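Local coordinates for putative arylalkylamine N-Acetyltransferase 7 (PDB 4FD7), which probably catalyses the transfer of an acetyl group to an amine nitrogen, as a coenzyme A-binding member of the GNAT superfamily, at residues 47-52 with 151-157. Numbering follows the deposited sequence.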
loop_
_atom_site.group_PDB
_atom_site.type_symbol
_atom_site.label_atom_id
_atom_site.label_comp_id
_atom_site.label_asym_id
_atom_site.label_seq_id
_atom_site.Cartn_x
_atom_site.Cartn_y
_atom_site.Cartn_z
ATOM N N HIS A 47 -0.199 -5.051 12.865
ATOM C CA HIS A 47 1.025 -5.202 12.103
ATOM C C HIS A 47 1.335 -3.861 11.438
ATOM O O HIS A 47 2.468 -3.371 11.503
ATOM C CB HIS A 47 0.839 -6.304 11.061
ATOM C CG HIS A 47 2.063 -6.623 10.278
ATOM N ND1 HIS A 47 2.513 -5.836 9.241
ATOM C CD2 HIS A 47 2.906 -7.684 10.336
ATOM C CE1 HIS A 47 3.593 -6.379 8.716
ATOM N NE2 HIS A 47 3.846 -7.505 9.363
ATOM N N MET A 48 0.309 -3.240 10.859
ATOM C CA MET A 48 0.516 -1.963 10.184
ATOM C C MET A 48 1.028 -0.928 11.189
ATOM O O MET A 48 1.935 -0.161 10.882
ATOM C CB MET A 48 -0.770 -1.482 9.500
ATOM C CG MET A 48 -1.236 -2.360 8.320
ATOM S SD MET A 48 -0.156 -2.325 6.856
ATOM C CE MET A 48 -0.323 -0.639 6.331
ATOM N N CYS A 49 0.481 -0.936 12.401
ATOM C CA CYS A 49 0.897 0.044 13.386
ATOM C C CYS A 49 2.291 -0.241 13.895
ATOM O O CYS A 49 3.022 0.677 14.267
ATOM C CB CYS A 49 -0.072 0.040 14.556
ATOM S SG CYS A 49 -1.671 0.648 14.067
ATOM N N ASP A 50 2.676 -1.515 13.907
ATOM C CA ASP A 50 3.910 -1.879 14.592
ATOM C C ASP A 50 5.090 -1.610 13.689
ATOM O O ASP A 50 6.198 -1.322 14.149
ATOM C CB ASP A 50 3.909 -3.365 14.951
ATOM C CG ASP A 50 3.115 -3.666 16.195
ATOM O OD1 ASP A 50 2.742 -2.716 16.908
ATOM O OD2 ASP A 50 2.870 -4.862 16.460
ATOM N N TYR A 51 4.846 -1.729 12.395
ATOM C CA TYR A 51 5.929 -1.669 11.441
ATOM C C TYR A 51 5.799 -0.523 10.442
ATOM O O TYR A 51 6.599 0.406 10.465
ATOM C CB TYR A 51 6.078 -3.028 10.766
ATOM C CG TYR A 51 6.190 -4.142 11.782
ATOM C CD1 TYR A 51 7.274 -4.205 12.655
ATOM C CD2 TYR A 51 5.205 -5.114 11.890
ATOM C CE1 TYR A 51 7.384 -5.218 13.596
ATOM C CE2 TYR A 51 5.306 -6.140 12.830
ATOM C CZ TYR A 51 6.393 -6.183 13.679
ATOM O OH TYR A 51 6.490 -7.198 14.604
ATOM N N PHE A 52 4.797 -0.584 9.574
ATOM C CA PHE A 52 4.605 0.451 8.563
ATOM C C PHE A 52 4.597 1.868 9.143
ATOM O O PHE A 52 5.305 2.751 8.649
ATOM C CB PHE A 52 3.322 0.181 7.787
ATOM C CG PHE A 52 2.953 1.269 6.822
ATOM C CD1 PHE A 52 3.540 1.341 5.566
ATOM C CD2 PHE A 52 2.005 2.210 7.172
ATOM C CE1 PHE A 52 3.187 2.360 4.677
ATOM C CE2 PHE A 52 1.642 3.226 6.295
ATOM C CZ PHE A 52 2.224 3.304 5.054
ATOM N N MET A 151 -3.089 1.919 0.725
ATOM C CA MET A 151 -2.699 2.838 1.790
ATOM C C MET A 151 -1.731 2.119 2.717
ATOM O O MET A 151 -2.029 1.915 3.891
ATOM C CB MET A 151 -3.923 3.312 2.581
ATOM C CG MET A 151 -3.638 4.373 3.643
ATOM S SD MET A 151 -2.857 5.849 2.995
ATOM C CE MET A 151 -1.296 5.864 3.883
ATOM N N GLY A 152 -0.595 1.691 2.176
ATOM C CA GLY A 152 0.476 1.148 2.997
ATOM C C GLY A 152 0.766 -0.328 2.798
ATOM O O GLY A 152 -0.153 -1.163 2.797
ATOM N N LEU A 153 2.048 -0.641 2.628
ATOM C CA LEU A 153 2.531 -2.020 2.616
ATOM C C LEU A 153 3.536 -2.166 3.753
ATOM O O LEU A 153 4.550 -1.459 3.789
ATOM C CB LEU A 153 3.187 -2.375 1.273
ATOM C CG LEU A 153 3.400 -3.871 0.956
ATOM C CD1 LEU A 153 3.697 -4.087 -0.522
ATOM C CD2 LEU A 153 4.511 -4.517 1.780
ATOM N N SER A 154 3.236 -3.080 4.676
ATOM C CA SER A 154 4.064 -3.339 5.848
ATOM C C SER A 154 4.702 -4.718 5.732
ATOM O O SER A 154 4.042 -5.684 5.367
ATOM C CB SER A 154 3.191 -3.283 7.092
ATOM O OG SER A 154 3.945 -3.365 8.288
ATOM N N VAL A 155 5.994 -4.813 6.025
ATOM C CA VAL A 155 6.658 -6.115 6.096
ATOM C C VAL A 155 7.394 -6.212 7.421
ATOM O O VAL A 155 8.077 -5.264 7.811
ATOM C CB VAL A 155 7.660 -6.317 4.947
ATOM C CG1 VAL A 155 8.674 -7.439 5.273
ATOM C CG2 VAL A 155 6.928 -6.600 3.624
ATOM N N ASP A 156 7.246 -7.343 8.113
ATOM C CA ASP A 156 7.938 -7.535 9.382
ATOM C C ASP A 156 9.431 -7.527 9.105
ATOM O O ASP A 156 9.915 -8.294 8.274
ATOM C CB ASP A 156 7.517 -8.858 10.014
ATOM C CG ASP A 156 8.099 -9.067 11.405
ATOM O OD1 ASP A 156 9.181 -8.520 11.715
ATOM O OD2 ASP A 156 7.463 -9.796 12.188
ATOM N N PRO A 157 10.167 -6.643 9.799
ATOM C CA PRO A 157 11.614 -6.494 9.681
ATOM C C PRO A 157 12.385 -7.812 9.716
ATOM O O PRO A 157 13.398 -7.915 9.029
ATOM C CB PRO A 157 11.957 -5.646 10.905
ATOM C CG PRO A 157 10.779 -4.781 11.064
ATOM C CD PRO A 157 9.602 -5.660 10.741
#
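The extended first torsions of His47 (chi1 -176°) and Phe52, each placing CG opposite the backbone nitrogen, send both rings from helix 47-52 down onto strand 152-155, where Ser154 rises between them. The hydroxyl of Ser154 enters the helix surface at the wide pi-type turn of residues 48-52. There Phe52 N makes a weak, bent hydrogen bond to Ser154 OG (3.2 Å, 132° at the hydrogen), and His47 ND1 lies 3.0 Å from the same Ser154 OG, so this buried oxygen has two nitrogens beside it. Tyr51 CB and Met48 SD close in as well, the sulfur lying 3.5 Å from Ser154 CB.

Phe52 lays one face of its ring over Gly152, whose CA sits 3.8 Å from the ring centroid in a CH-pi contact and 3.4 Å from Phe52 CE1. Bent at chi2 and chi3, the Met48 chain brings its methyl CE to 3.6 Å from Gly152 O. The axes of helix 47-52 and strand 152-155 cross at 78°, the helix packing on a face of the antiparallel sheet of the GNAT fold, in which strand 146-155 pairs with strand 98-108. The other face of the strand, bearing Leu153 and Val155, is covered by helix 164-170. Between strand and helix runs a turn consistent with the family's pyrophosphate-binding loop for acetyl-CoA; its Arg160 bonds to Val155 O.

Towards the strand's end the His47 ring presents its edge to the backbone nitrogens of Val155 and Asp156, while NE2 forms a weak hydrogen bond to Val99 O on the adjacent strand. One face of the His47 ring is covered by Tyr51 CD2 from the same helix. The Tyr51 ring extends over Asp156 CA and meets Pro157, CD1 to CD 3.3 Å. The Asp156 carboxylate plane is not far from parallel to that ring, and its OD2, 3.7 Å from Tyr51 OH, forms a salt bridge with Lys158 NZ.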